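Local coordinates for putative hemin storage protein (PDB 6AU1), which cleaves deacetylated poly-beta-1,6-N-acetylglucosamine, a biofilm polysaccharide, through the glycoside hydrolase domain that makes up this chain, at residues T98-P103 with S126-S131; K110-T115 with A163-T168; P132-A137 with S172-A177; W182-D187 with Q199-G204; R233-Q238 with Y249-P254. All coordinates share one frame; numbering follows the deposited sequence.

Contact 1 (T98-P103 with S126-S131); sequences TFSVPP and SPTRLS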
# COMPACT_ATOMS: atom_id res chain seq x y z
N THR A 98 -2.92 -2.17 -10.16
CA THR A 98 -2.60 -1.14 -11.17
C THR A 98 -1.27 -1.41 -11.88
O THR A 98 -0.21 -1.00 -11.41
CB THR A 98 -2.54 0.29 -10.57
OG1 THR A 98 -1.52 0.36 -9.55
CG2 THR A 98 -3.89 0.71 -10.00
N PHE A 99 -1.37 -2.11 -13.01
CA PHE A 99 -0.25 -2.31 -13.91
C PHE A 99 -0.72 -1.99 -15.31
O PHE A 99 -1.59 -2.69 -15.84
CB PHE A 99 0.27 -3.75 -13.83
CG PHE A 99 0.74 -4.13 -12.47
CD1 PHE A 99 2.05 -3.83 -12.07
CD2 PHE A 99 -0.12 -4.75 -11.57
CE1 PHE A 99 2.49 -4.17 -10.79
CE2 PHE A 99 0.31 -5.09 -10.29
CZ PHE A 99 1.62 -4.80 -9.90
N SER A 100 -0.18 -0.92 -15.89
CA SER A 100 -0.60 -0.49 -17.22
C SER A 100 0.28 -1.18 -18.27
O SER A 100 1.20 -0.59 -18.82
CB SER A 100 -0.52 1.03 -17.34
OG SER A 100 -1.49 1.63 -16.47
N VAL A 101 -0.04 -2.44 -18.52
CA VAL A 101 0.66 -3.26 -19.49
C VAL A 101 0.51 -2.67 -20.90
O VAL A 101 -0.45 -1.97 -21.19
CB VAL A 101 0.13 -4.71 -19.47
CG1 VAL A 101 0.37 -5.34 -18.12
CG2 VAL A 101 -1.37 -4.75 -19.81
N PRO A 102 1.48 -2.95 -21.77
CA PRO A 102 1.42 -2.43 -23.14
C PRO A 102 0.37 -3.13 -23.99
O PRO A 102 -0.02 -4.25 -23.66
CB PRO A 102 2.82 -2.69 -23.69
CG PRO A 102 3.36 -3.80 -22.86
CD PRO A 102 2.73 -3.68 -21.50
N PRO A 103 -0.11 -2.48 -25.06
CA PRO A 103 -1.03 -3.16 -25.97
C PRO A 103 -0.44 -4.48 -26.46
O PRO A 103 0.77 -4.57 -26.66
CB PRO A 103 -1.19 -2.16 -27.13
CG PRO A 103 -0.84 -0.84 -26.53
CD PRO A 103 0.22 -1.12 -25.51
N SER A 126 -7.86 3.99 -9.24
CA SER A 126 -7.37 4.32 -10.58
C SER A 126 -8.15 3.58 -11.65
O SER A 126 -8.46 2.41 -11.47
CB SER A 126 -5.87 3.98 -10.70
OG SER A 126 -5.44 4.08 -12.05
N PRO A 127 -8.44 4.25 -12.77
CA PRO A 127 -9.06 3.57 -13.91
C PRO A 127 -8.18 2.44 -14.47
O PRO A 127 -8.69 1.61 -15.22
CB PRO A 127 -9.22 4.68 -14.96
CG PRO A 127 -9.14 5.95 -14.21
CD PRO A 127 -8.25 5.69 -13.02
N THR A 128 -6.89 2.43 -14.12
CA THR A 128 -5.97 1.43 -14.63
C THR A 128 -5.91 0.14 -13.81
O THR A 128 -5.15 -0.77 -14.16
CB THR A 128 -4.52 1.99 -14.72
OG1 THR A 128 -4.00 2.15 -13.40
CG2 THR A 128 -4.50 3.33 -15.47
N ARG A 129 -6.66 0.06 -12.70
CA ARG A 129 -6.71 -1.19 -11.95
C ARG A 129 -7.10 -2.35 -12.86
O ARG A 129 -8.19 -2.33 -13.46
CB ARG A 129 -7.73 -1.12 -10.79
CG ARG A 129 -7.28 -0.34 -9.55
CD ARG A 129 -8.52 0.00 -8.68
NE ARG A 129 -9.44 0.83 -9.48
CZ ARG A 129 -10.75 0.90 -9.29
NH1 ARG A 129 -11.34 0.21 -8.33
NH2 ARG A 129 -11.49 1.68 -10.09
N LEU A 130 -6.24 -3.35 -12.98
CA LEU A 130 -6.62 -4.56 -13.69
C LEU A 130 -7.71 -5.28 -12.89
O LEU A 130 -7.74 -5.19 -11.66
CB LEU A 130 -5.41 -5.48 -13.90
CG LEU A 130 -4.36 -4.95 -14.88
CD1 LEU A 130 -3.13 -5.84 -14.88
CD2 LEU A 130 -4.98 -4.88 -16.28
N SER A 131 -8.60 -5.97 -13.58
CA SER A 131 -9.63 -6.77 -12.91
C SER A 131 -9.09 -8.09 -12.39
O SER A 131 -8.70 -8.96 -13.17
CB SER A 131 -10.79 -7.05 -13.85
OG SER A 131 -11.75 -7.87 -13.19
O HOH W 1 -4.16 -1.53 -16.60
O HOH W 2 -1.48 1.22 -13.72

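Contact 2 (K110-T115 with A163-T168); sequences KVVQST and AVLDDT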
# COMPACT_ATOMS: atom_id res chain seq x y z
N LYS A 110 -8.07 -5.17 -19.63
CA LYS A 110 -8.90 -6.02 -18.78
C LYS A 110 -8.95 -5.41 -17.39
O LYS A 110 -8.42 -5.97 -16.42
CB LYS A 110 -8.37 -7.46 -18.74
CG LYS A 110 -8.18 -8.09 -20.12
CD LYS A 110 -9.45 -7.98 -20.96
CE LYS A 110 -9.29 -8.74 -22.28
NZ LYS A 110 -10.46 -8.53 -23.19
N VAL A 111 -9.59 -4.25 -17.31
CA VAL A 111 -9.58 -3.43 -16.11
C VAL A 111 -10.90 -3.50 -15.37
O VAL A 111 -11.92 -3.94 -15.92
CB VAL A 111 -9.28 -1.95 -16.46
CG1 VAL A 111 -7.86 -1.81 -17.02
CG2 VAL A 111 -10.32 -1.41 -17.46
N VAL A 112 -10.88 -3.05 -14.12
CA VAL A 112 -12.09 -2.93 -13.30
C VAL A 112 -13.09 -2.00 -13.96
O VAL A 112 -12.75 -0.88 -14.36
CB VAL A 112 -11.75 -2.40 -11.89
CG1 VAL A 112 -13.03 -2.02 -11.10
CG2 VAL A 112 -10.89 -3.43 -11.13
N GLN A 113 -14.33 -2.48 -14.10
CA GLN A 113 -15.37 -1.67 -14.71
C GLN A 113 -16.34 -1.21 -13.63
O GLN A 113 -16.44 -1.83 -12.57
CB GLN A 113 -16.11 -2.47 -15.79
CG GLN A 113 -15.21 -2.88 -16.97
CD GLN A 113 -15.98 -3.66 -18.02
OE1 GLN A 113 -17.20 -3.54 -18.14
NE2 GLN A 113 -15.27 -4.49 -18.78
N SER A 114 -17.01 -0.09 -13.90
CA SER A 114 -18.01 0.49 -13.00
C SER A 114 -19.34 0.62 -13.73
O SER A 114 -19.37 0.91 -14.93
CB SER A 114 -17.55 1.86 -12.50
OG SER A 114 -18.63 2.60 -11.95
N THR A 115 -20.45 0.45 -13.03
CA THR A 115 -21.75 0.61 -13.66
C THR A 115 -22.07 2.07 -14.00
O THR A 115 -22.97 2.35 -14.81
CB THR A 115 -22.89 0.08 -12.76
OG1 THR A 115 -22.87 0.78 -11.52
CG2 THR A 115 -22.72 -1.41 -12.50
N ALA A 163 -5.56 -1.26 -4.15
CA ALA A 163 -6.51 -2.36 -4.03
C ALA A 163 -7.80 -1.89 -3.34
O ALA A 163 -8.03 -2.13 -2.15
CB ALA A 163 -5.87 -3.51 -3.27
N VAL A 164 -8.61 -1.18 -4.11
CA VAL A 164 -9.91 -0.70 -3.66
C VAL A 164 -10.93 -1.03 -4.74
O VAL A 164 -10.58 -1.12 -5.91
CB VAL A 164 -9.95 0.83 -3.40
CG1 VAL A 164 -9.12 1.19 -2.19
CG2 VAL A 164 -9.48 1.61 -4.64
N LEU A 165 -12.18 -1.22 -4.32
CA LEU A 165 -13.32 -1.34 -5.24
C LEU A 165 -14.47 -0.55 -4.64
O LEU A 165 -14.71 -0.65 -3.44
CB LEU A 165 -13.73 -2.81 -5.42
CG LEU A 165 -12.74 -3.75 -6.11
CD1 LEU A 165 -13.20 -5.19 -5.96
CD2 LEU A 165 -12.61 -3.38 -7.60
N ASP A 166 -15.19 0.24 -5.44
CA ASP A 166 -16.31 0.95 -4.84
C ASP A 166 -17.62 0.18 -5.05
O ASP A 166 -17.59 -0.96 -5.50
CB ASP A 166 -16.41 2.40 -5.34
CG ASP A 166 -16.77 2.51 -6.82
OD1 ASP A 166 -17.48 1.65 -7.36
OD2 ASP A 166 -16.36 3.52 -7.43
N ASP A 167 -18.75 0.79 -4.70
CA ASP A 167 -20.00 0.04 -4.68
C ASP A 167 -20.68 -0.01 -6.05
O ASP A 167 -21.82 -0.42 -6.17
CB ASP A 167 -20.95 0.62 -3.62
CG ASP A 167 -21.19 2.11 -3.78
OD1 ASP A 167 -20.58 2.74 -4.66
OD2 ASP A 167 -21.99 2.66 -2.98
N THR A 168 -19.94 0.39 -7.09
CA THR A 168 -20.39 0.23 -8.48
C THR A 168 -19.46 -0.70 -9.26
O THR A 168 -19.61 -0.86 -10.49
CB THR A 168 -20.46 1.59 -9.23
OG1 THR A 168 -19.13 2.11 -9.42
CG2 THR A 168 -21.29 2.59 -8.43

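Contact 3 (P132-A137 with S172-A177); sequences PFHPDA and SPEALA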
# COMPACT_ATOMS: atom_id res chain seq x y z
N PRO A 132 -9.08 -8.28 -11.06
CA PRO A 132 -8.59 -9.56 -10.54
C PRO A 132 -9.57 -10.70 -10.79
O PRO A 132 -9.27 -11.85 -10.47
CB PRO A 132 -8.41 -9.29 -9.04
CG PRO A 132 -9.48 -8.27 -8.75
CD PRO A 132 -9.55 -7.39 -9.98
N PHE A 133 -10.74 -10.39 -11.36
CA PHE A 133 -11.70 -11.41 -11.76
C PHE A 133 -11.42 -11.98 -13.16
O PHE A 133 -11.97 -13.02 -13.53
CB PHE A 133 -13.13 -10.84 -11.71
CG PHE A 133 -13.53 -10.35 -10.34
CD1 PHE A 133 -14.05 -11.24 -9.41
CD2 PHE A 133 -13.38 -9.02 -9.99
CE1 PHE A 133 -14.42 -10.80 -8.14
CE2 PHE A 133 -13.74 -8.58 -8.73
CZ PHE A 133 -14.26 -9.47 -7.80
N HIS A 134 -10.58 -11.30 -13.94
CA HIS A 134 -10.24 -11.76 -15.28
C HIS A 134 -9.02 -12.68 -15.22
O HIS A 134 -7.99 -12.30 -14.68
CB HIS A 134 -9.96 -10.58 -16.21
CG HIS A 134 -9.99 -10.94 -17.66
ND1 HIS A 134 -9.00 -11.68 -18.27
CD2 HIS A 134 -10.90 -10.66 -18.63
CE1 HIS A 134 -9.30 -11.85 -19.55
NE2 HIS A 134 -10.44 -11.24 -19.79
N PRO A 135 -9.15 -13.90 -15.76
CA PRO A 135 -8.06 -14.88 -15.67
C PRO A 135 -6.74 -14.41 -16.29
O PRO A 135 -5.69 -14.79 -15.77
CB PRO A 135 -8.61 -16.10 -16.44
CG PRO A 135 -9.78 -15.58 -17.22
CD PRO A 135 -10.35 -14.46 -16.42
N ASP A 136 -6.78 -13.61 -17.35
CA ASP A 136 -5.52 -13.15 -17.95
C ASP A 136 -4.87 -12.05 -17.11
O ASP A 136 -3.64 -12.03 -16.96
CB ASP A 136 -5.75 -12.64 -19.38
CG ASP A 136 -6.19 -13.75 -20.32
OD1 ASP A 136 -5.71 -14.89 -20.17
OD2 ASP A 136 -7.02 -13.46 -21.20
N ALA A 137 -5.67 -11.16 -16.54
CA ALA A 137 -5.13 -10.16 -15.62
C ALA A 137 -4.58 -10.82 -14.35
O ALA A 137 -3.52 -10.45 -13.85
CB ALA A 137 -6.20 -9.13 -15.25
N SER A 172 -17.45 -5.77 -14.62
CA SER A 172 -17.01 -6.47 -15.83
C SER A 172 -17.66 -7.85 -15.88
O SER A 172 -18.08 -8.39 -14.85
CB SER A 172 -15.48 -6.57 -15.86
OG SER A 172 -15.00 -7.44 -14.85
N PRO A 173 -17.79 -8.43 -17.09
CA PRO A 173 -18.49 -9.71 -17.24
C PRO A 173 -17.90 -10.83 -16.37
O PRO A 173 -18.65 -11.64 -15.80
CB PRO A 173 -18.33 -10.04 -18.73
CG PRO A 173 -18.20 -8.70 -19.38
CD PRO A 173 -17.44 -7.84 -18.40
N GLU A 174 -16.58 -10.87 -16.28
CA GLU A 174 -15.92 -11.90 -15.48
C GLU A 174 -16.22 -11.72 -13.99
O GLU A 174 -16.35 -12.70 -13.25
CB GLU A 174 -14.40 -11.87 -15.71
CG GLU A 174 -13.99 -12.37 -17.09
CD GLU A 174 -14.25 -11.37 -18.20
OE1 GLU A 174 -14.48 -10.17 -17.91
OE2 GLU A 174 -14.22 -11.79 -19.37
N ALA A 175 -16.34 -10.47 -13.54
CA ALA A 175 -16.71 -10.22 -12.15
C ALA A 175 -18.16 -10.64 -11.89
O ALA A 175 -18.45 -11.27 -10.87
CB ALA A 175 -16.51 -8.74 -11.80
N LEU A 176 -19.06 -10.28 -12.80
CA LEU A 176 -20.46 -10.65 -12.63
C LEU A 176 -20.59 -12.16 -12.53
O LEU A 176 -21.34 -12.67 -11.70
CB LEU A 176 -21.32 -10.12 -13.79
CG LEU A 176 -21.38 -8.59 -13.97
CD1 LEU A 176 -22.23 -8.23 -15.19
CD2 LEU A 176 -21.91 -7.90 -12.72
N ALA A 177 -19.83 -12.89 -13.35
CA ALA A 177 -19.89 -14.35 -13.32
C ALA A 177 -19.41 -14.88 -11.98
O ALA A 177 -19.93 -15.87 -11.47
CB ALA A 177 -19.07 -14.94 -14.46

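Contact 4 (W182-D187 with Q199-G204); sequences WGLPPD and QQWSKG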
# COMPACT_ATOMS: atom_id res chain seq x y z
N TRP A 182 -21.11 -16.77 -6.13
CA TRP A 182 -21.29 -16.55 -4.70
C TRP A 182 -22.76 -16.67 -4.30
O TRP A 182 -23.09 -16.51 -3.13
CB TRP A 182 -20.79 -15.17 -4.27
CG TRP A 182 -19.35 -14.85 -4.56
CD1 TRP A 182 -18.36 -15.72 -4.90
CD2 TRP A 182 -18.75 -13.55 -4.53
NE1 TRP A 182 -17.17 -15.04 -5.08
CE2 TRP A 182 -17.39 -13.70 -4.86
CE3 TRP A 182 -19.24 -12.27 -4.25
CZ2 TRP A 182 -16.51 -12.62 -4.92
CZ3 TRP A 182 -18.37 -11.20 -4.31
CH2 TRP A 182 -17.01 -11.38 -4.65
N GLY A 183 -23.63 -16.91 -5.27
CA GLY A 183 -25.06 -16.98 -5.01
C GLY A 183 -25.78 -15.66 -5.16
O GLY A 183 -26.92 -15.51 -4.71
N LEU A 184 -25.13 -14.68 -5.78
CA LEU A 184 -25.73 -13.38 -6.05
C LEU A 184 -26.20 -13.29 -7.50
O LEU A 184 -25.68 -13.99 -8.37
CB LEU A 184 -24.72 -12.26 -5.76
CG LEU A 184 -24.23 -12.11 -4.31
CD1 LEU A 184 -23.07 -11.10 -4.22
CD2 LEU A 184 -25.38 -11.71 -3.39
N PRO A 185 -27.19 -12.44 -7.77
CA PRO A 185 -27.54 -12.23 -9.18
C PRO A 185 -26.41 -11.48 -9.89
O PRO A 185 -25.83 -10.59 -9.28
CB PRO A 185 -28.81 -11.39 -9.12
CG PRO A 185 -28.72 -10.67 -7.81
CD PRO A 185 -28.01 -11.62 -6.87
N PRO A 186 -26.11 -11.85 -11.15
CA PRO A 186 -25.04 -11.19 -11.92
C PRO A 186 -25.50 -9.82 -12.43
O PRO A 186 -25.51 -9.54 -13.63
CB PRO A 186 -24.80 -12.16 -13.08
CG PRO A 186 -26.15 -12.78 -13.30
CD PRO A 186 -26.80 -12.88 -11.94
N ASP A 187 -25.87 -8.96 -11.48
CA ASP A 187 -26.61 -7.75 -11.77
C ASP A 187 -26.38 -6.80 -10.61
O ASP A 187 -26.99 -6.95 -9.56
CB ASP A 187 -28.10 -8.08 -11.95
CG ASP A 187 -28.96 -6.86 -12.26
OD1 ASP A 187 -28.54 -5.71 -12.04
OD2 ASP A 187 -30.11 -7.08 -12.71
N GLN A 199 -24.82 -6.03 1.38
CA GLN A 199 -23.89 -6.35 2.46
C GLN A 199 -23.04 -7.58 2.14
O GLN A 199 -21.83 -7.58 2.35
CB GLN A 199 -24.66 -6.56 3.77
CG GLN A 199 -23.92 -7.37 4.83
CD GLN A 199 -22.78 -6.60 5.46
OE1 GLN A 199 -22.69 -5.38 5.32
NE2 GLN A 199 -21.90 -7.31 6.16
N GLN A 200 -23.68 -8.62 1.62
CA GLN A 200 -22.98 -9.85 1.27
C GLN A 200 -21.98 -9.61 0.16
O GLN A 200 -20.86 -10.15 0.17
CB GLN A 200 -23.97 -10.94 0.85
CG GLN A 200 -24.82 -11.46 2.00
CD GLN A 200 -25.95 -12.34 1.51
OE1 GLN A 200 -26.15 -12.49 0.31
NE2 GLN A 200 -26.68 -12.93 2.45
N TRP A 201 -22.38 -8.78 -0.79
CA TRP A 201 -21.53 -8.43 -1.93
C TRP A 201 -20.31 -7.64 -1.48
O TRP A 201 -19.18 -7.94 -1.90
CB TRP A 201 -22.35 -7.64 -2.95
CG TRP A 201 -21.62 -7.34 -4.24
CD1 TRP A 201 -20.96 -8.23 -5.04
CD2 TRP A 201 -21.54 -6.07 -4.90
NE1 TRP A 201 -20.44 -7.58 -6.14
CE2 TRP A 201 -20.79 -6.26 -6.08
CE3 TRP A 201 -22.03 -4.79 -4.61
CZ2 TRP A 201 -20.51 -5.21 -6.96
CZ3 TRP A 201 -21.75 -3.75 -5.48
CH2 TRP A 201 -21.00 -3.97 -6.65
N SER A 202 -20.52 -6.65 -0.61
CA SER A 202 -19.42 -5.87 -0.06
C SER A 202 -18.40 -6.78 0.64
O SER A 202 -17.20 -6.70 0.36
CB SER A 202 -19.93 -4.81 0.92
OG SER A 202 -18.85 -4.16 1.57
N LYS A 203 -18.88 -7.64 1.53
CA LYS A 203 -17.99 -8.54 2.27
C LYS A 203 -17.29 -9.52 1.33
O LYS A 203 -16.11 -9.85 1.52
CB LYS A 203 -18.76 -9.30 3.34
CG LYS A 203 -19.10 -8.44 4.55
CD LYS A 203 -17.83 -7.96 5.23
CE LYS A 203 -18.13 -7.19 6.52
NZ LYS A 203 -16.87 -6.81 7.23
N GLY A 204 -18.01 -9.98 0.31
CA GLY A 204 -17.45 -10.89 -0.68
C GLY A 204 -16.29 -10.27 -1.44
O GLY A 204 -15.25 -10.92 -1.66

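Contact 5 (R233-Q238 with Y249-P254); sequences RNLYAQ and YGQSLP. With EDO (1,2-ethanediol), chain G.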
# COMPACT_ATOMS: atom_id res chain seq x y z
N ARG A 233 -0.62 -4.66 4.44
CA ARG A 233 -1.42 -4.01 3.39
C ARG A 233 -1.87 -2.63 3.87
O ARG A 233 -2.23 -2.47 5.03
CB ARG A 233 -2.63 -4.88 3.02
CG ARG A 233 -3.51 -4.26 1.89
CD ARG A 233 -4.51 -5.27 1.33
NE ARG A 233 -5.54 -4.61 0.53
CZ ARG A 233 -6.71 -5.17 0.23
NH1 ARG A 233 -6.99 -6.41 0.63
NH2 ARG A 233 -7.62 -4.47 -0.46
N ASN A 234 -1.83 -1.65 2.97
CA ASN A 234 -2.36 -0.32 3.27
C ASN A 234 -3.87 -0.34 3.44
O ASN A 234 -4.60 -0.89 2.60
CB ASN A 234 -2.02 0.69 2.16
CG ASN A 234 -0.57 1.12 2.17
OD1 ASN A 234 0.06 1.16 1.12
ND2 ASN A 234 -0.06 1.51 3.34
N LEU A 235 -4.33 0.30 4.51
CA LEU A 235 -5.76 0.42 4.81
C LEU A 235 -6.11 1.89 4.94
O LEU A 235 -5.43 2.64 5.67
CB LEU A 235 -6.09 -0.33 6.11
CG LEU A 235 -7.51 -0.19 6.68
CD1 LEU A 235 -8.56 -0.72 5.70
CD2 LEU A 235 -7.60 -0.93 8.01
N TYR A 236 -7.15 2.31 4.24
CA TYR A 236 -7.66 3.67 4.38
C TYR A 236 -8.36 3.89 5.73
O TYR A 236 -8.92 2.96 6.30
CB TYR A 236 -8.64 3.98 3.25
CG TYR A 236 -7.98 4.37 1.95
CD1 TYR A 236 -7.53 5.68 1.75
CD2 TYR A 236 -7.80 3.45 0.93
CE1 TYR A 236 -6.93 6.05 0.55
CE2 TYR A 236 -7.20 3.82 -0.28
CZ TYR A 236 -6.77 5.11 -0.45
OH TYR A 236 -6.17 5.48 -1.64
N ALA A 237 -8.36 5.13 6.21
CA ALA A 237 -8.94 5.43 7.52
C ALA A 237 -10.47 5.41 7.52
O ALA A 237 -11.06 5.11 8.55
CB ALA A 237 -8.45 6.78 8.00
N GLN A 238 -11.11 5.76 6.41
CA GLN A 238 -12.57 5.87 6.46
C GLN A 238 -13.26 4.53 6.83
O GLN A 238 -14.17 4.53 7.67
CB GLN A 238 -13.12 6.43 5.13
CG GLN A 238 -14.55 6.91 5.20
CD GLN A 238 -15.03 7.61 3.92
OE1 GLN A 238 -14.23 8.00 3.06
NE2 GLN A 238 -16.35 7.78 3.80
N TYR A 249 -15.16 1.01 -0.37
CA TYR A 249 -13.70 0.89 -0.36
C TYR A 249 -13.21 -0.51 -0.72
O TYR A 249 -12.13 -0.65 -1.28
CB TYR A 249 -13.14 1.28 1.01
CG TYR A 249 -12.90 2.76 1.21
CD1 TYR A 249 -13.94 3.61 1.58
CD2 TYR A 249 -11.62 3.31 1.05
CE1 TYR A 249 -13.73 4.96 1.77
CE2 TYR A 249 -11.40 4.66 1.26
CZ TYR A 249 -12.45 5.48 1.62
OH TYR A 249 -12.25 6.83 1.82
N GLY A 250 -13.95 -1.54 -0.34
CA GLY A 250 -13.46 -2.90 -0.58
C GLY A 250 -12.32 -3.25 0.37
O GLY A 250 -11.49 -4.11 0.07
N GLN A 251 -12.30 -2.58 1.52
CA GLN A 251 -11.32 -2.83 2.57
C GLN A 251 -12.03 -2.86 3.91
O GLN A 251 -13.08 -2.26 4.06
CB GLN A 251 -10.23 -1.75 2.59
CG GLN A 251 -9.52 -1.52 1.27
CD GLN A 251 -8.42 -0.49 1.40
OE1 GLN A 251 -8.40 0.29 2.34
NE2 GLN A 251 -7.48 -0.50 0.46
N SER A 252 -11.43 -3.52 4.90
CA SER A 252 -12.07 -3.75 6.20
C SER A 252 -11.02 -3.98 7.27
O SER A 252 -10.11 -4.76 7.05
CB SER A 252 -13.01 -4.96 6.13
OG SER A 252 -13.30 -5.46 7.42
N LEU A 253 -11.14 -3.33 8.43
CA LEU A 253 -10.14 -3.52 9.47
C LEU A 253 -10.18 -4.94 10.06
O LEU A 253 -9.13 -5.58 10.16
CB LEU A 253 -10.28 -2.47 10.58
CG LEU A 253 -9.33 -2.64 11.76
CD1 LEU A 253 -7.87 -2.66 11.30
CD2 LEU A 253 -9.56 -1.53 12.77
N PRO A 254 -11.37 -5.45 10.45
CA PRO A 254 -11.38 -6.81 11.02
C PRO A 254 -10.83 -7.87 10.07
O PRO A 254 -10.09 -8.76 10.51
CB PRO A 254 -12.87 -7.06 11.28
CG PRO A 254 -13.47 -5.73 11.41
CD PRO A 254 -12.71 -4.82 10.51
C1 EDO G . -4.94 5.18 -4.82
O1 EDO G . -3.99 4.11 -4.93
C2 EDO G . -6.36 4.63 -4.83
O2 EDO G . -6.61 3.92 -3.60
O HOH W 3 -9.90 -6.31 0.62
O HOH W 4 -10.13 7.04 3.99

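Contact 1 (T98-P103 with S126-S131)
Water, not direct hydrogen bonding, joins the polar groups of T98-P103 to those of S126-S131. One molecule donates to both F99 O and T128 O, tying backbone to backbone. A second lies 2.8 Å from S100 OG, to which it donates, and 2.7 Å from T128 OG1; S100 OG also hydrogen-bonds D57. T128 OG1 sits between its own backbone N and carbonyl carbon (chi1 71°), where it also shares a 2.8 Å hydrogen bond with S126 OG. Both segments belong to the long helix-free excursion between strand 89-94 and helix 135-151 of the TIM barrel, and S126 to R129 form a type I beta turn. That turn is braced by R129, whose chain bends at chi3 so that NE points almost straight at S126 O (2.7 Å, 176°), with the oxygen in the guanidinium plane. Apolar contact flanks the waters. T98 CG2 crosses obliquely onto R129 CG at 3.6 Å, while L130 CD1 reaches F99 CB at 4.1 Å, and F99 and L130 both continue onto I141 of helix 135-151.

Contact 2 (K110-T115 with A163-T168)
Two hydroxyls meeting at 2.6 Å, S114 OG and T168 OG1, mark the tight end of the contact between K110-T115 and A163-T168. S114 OG lies anti to its backbone N (chi1 163°) and donates across the gap. T168 OG1, held between its own N and carbonyl carbon (chi1 69°), donates in turn to the syn lone pair of D166 OD1 at 2.7 Å. The same carboxylate oxygen takes T168 N from above the carboxylate plane, closing an Asx turn that fixes the threonine. Beside these bonds T115 N donates to T168 O (3.0 Å, 153°), in the carbonyl plane and on a lone pair. The exposed T115 adds OG1 against T168 CB at 3.4 Å. The other end is looser and wholly apolar: the backbones stand 8.3 Å apart between V112 CA and L165 CA, and the two side chains meet across that distance, L165 CD2 touching both methyls of V112, the nearer being CG1 at 3.8 Å. The contact joins loops that follow two neighbouring parallel strands of the barrel, 89-94 and 156-159. With S114 OG also accepting from T116 N and R117 N, the directed chain of donors ends on D166, whose charge probably polarises both hydroxyls.

Contact 3 (P132-A137 with S172-A177)
A mixed aromatic and polar packing contact, buried on the outer part of the domain, sets the start of helix 135-151 against the first turn of helix 173-181. Its centre is the ring of F133. A175 CB lies over one face, 4.0 Å from the ring centroid and 26° off the normal, a CH-pi contact displaced toward the CD2 rim, where F133 CD2 comes 3.6 Å from A175 CB. Y208 stacks with the same ring and Y179 meets it edge-to-face, so the phenyl group lies within an aromatic cluster. Both segments carry helix N-caps: S172 precedes one helix, and H134 precedes the other, its ND1 accepting from D136 N (3.1 Å, 148°) nearly in the imidazole plane. With ND1 engaged, H134 turns its CD2 side to E174. The glutamate chain bends at chi2 and runs alongside the histidine, pointing the same way, with carboxylate and ring planes 49° apart; E174 CD comes within 3.5 Å of H134 CD2. Nearer the backbone, E174 CB rests 3.5 Å from F133 O.

Contact 4 (W182-D187 with Q199-G204)
L184 and W201 cross at about a right angle, and that crossing is one half of the contact between W182-D187 and the helical segment Q199-G204. L184 CD1 pushes against the pyrrole side of the indole, 3.7 Å from W201 CD1, and also touches the W201 CB methylene; its other methyl, CD2, reaches Q200 OE1 at 3.9 Å. W182 comes in by the far end of its six-membered ring. Its CZ3 meets W201 CD1 at 4.0 Å, while CH2 lies 3.5 Å from G204 C. With no side chain on G204, that ring comes directly against the helix backbone, G204 CA standing 4.2 Å from its centroid and 30° off the normal, an off-centre CH-pi contact. G183, with positive phi, ends helix 173-181 in a Schellman motif between W182 and L184. No hydrogen bond crosses between the segments, so the fit of the loop after helix 173-181 on helix 195-223 rests on shape and CH-pi contact, not on directed bonds.

Contact 5 (R233-Q238 with Y249-P254)
Two direct hydrogen bonds join R233-Q238 to Y249-P254, the first made by Q251. Extended beyond CG, its side chain delivers OE1 to Y236 N in a nearly straight bond (3.0 Å, 175°) in the amide carbonyl plane, and the same oxygen lies at the edge of the Y236 ring. In the second, Y249 OH donates to Q238 OE1 at 2.6 Å, meeting it from above the carbonyl plane, and a water joins Y249 OH to Q238 N. Between these bonds the long axes of the two tyrosine side chains cross at about a right angle while their ring planes are 55° apart, an oblique pair with Y249 CE2 3.5 Å from Y236 CB. L235 packs on L253, its CD2 3.7 Å from L253 CD1.

The next shell sets the amide and the guanidinium. Q251 NE2 and R233 NH2 both donate to A163 O, which fixes the amide's rotation and turns OE1 toward the strand. The fully extended R233 also reaches G250 O through a water, and G250 leaves helix 246-249 with positive phi. S252 then N-caps helix 253-259. Y236 OH donates to the O2 atom of a 1,2-ethanediol at 2.5 Å, and D161 binds the same molecule. Strand 230-235, running through a loop into helices, is a beta-alpha unit of the TIM barrel, and such enzymes have their active site at the C-terminal ends of the strands.

The five contacts lie on or after three consecutive parallel strands, 89-94, 156-159 and 230-235. Contacts 1 and 2 alternate along the chain and touch: S131 N lies 2.8 Å from K110 O, and R129 NH1 2.9 Å from V164 O. From contact 2 the path runs inward to contact 5, where L165 N approaches Y249 O at 3.1 Å, and outward to contact 3 through K110 and H134. Contacts 3 and 4 share the aromatic cluster around Y179 and Y208. Ethanediol, probably from crystallisation, binds in contact 5; the S126 side chain lies about 6 Å from the same molecule, which may mark a pocket. The centre of contact 4 lies farthest out, about 26 Å from the chain's centre.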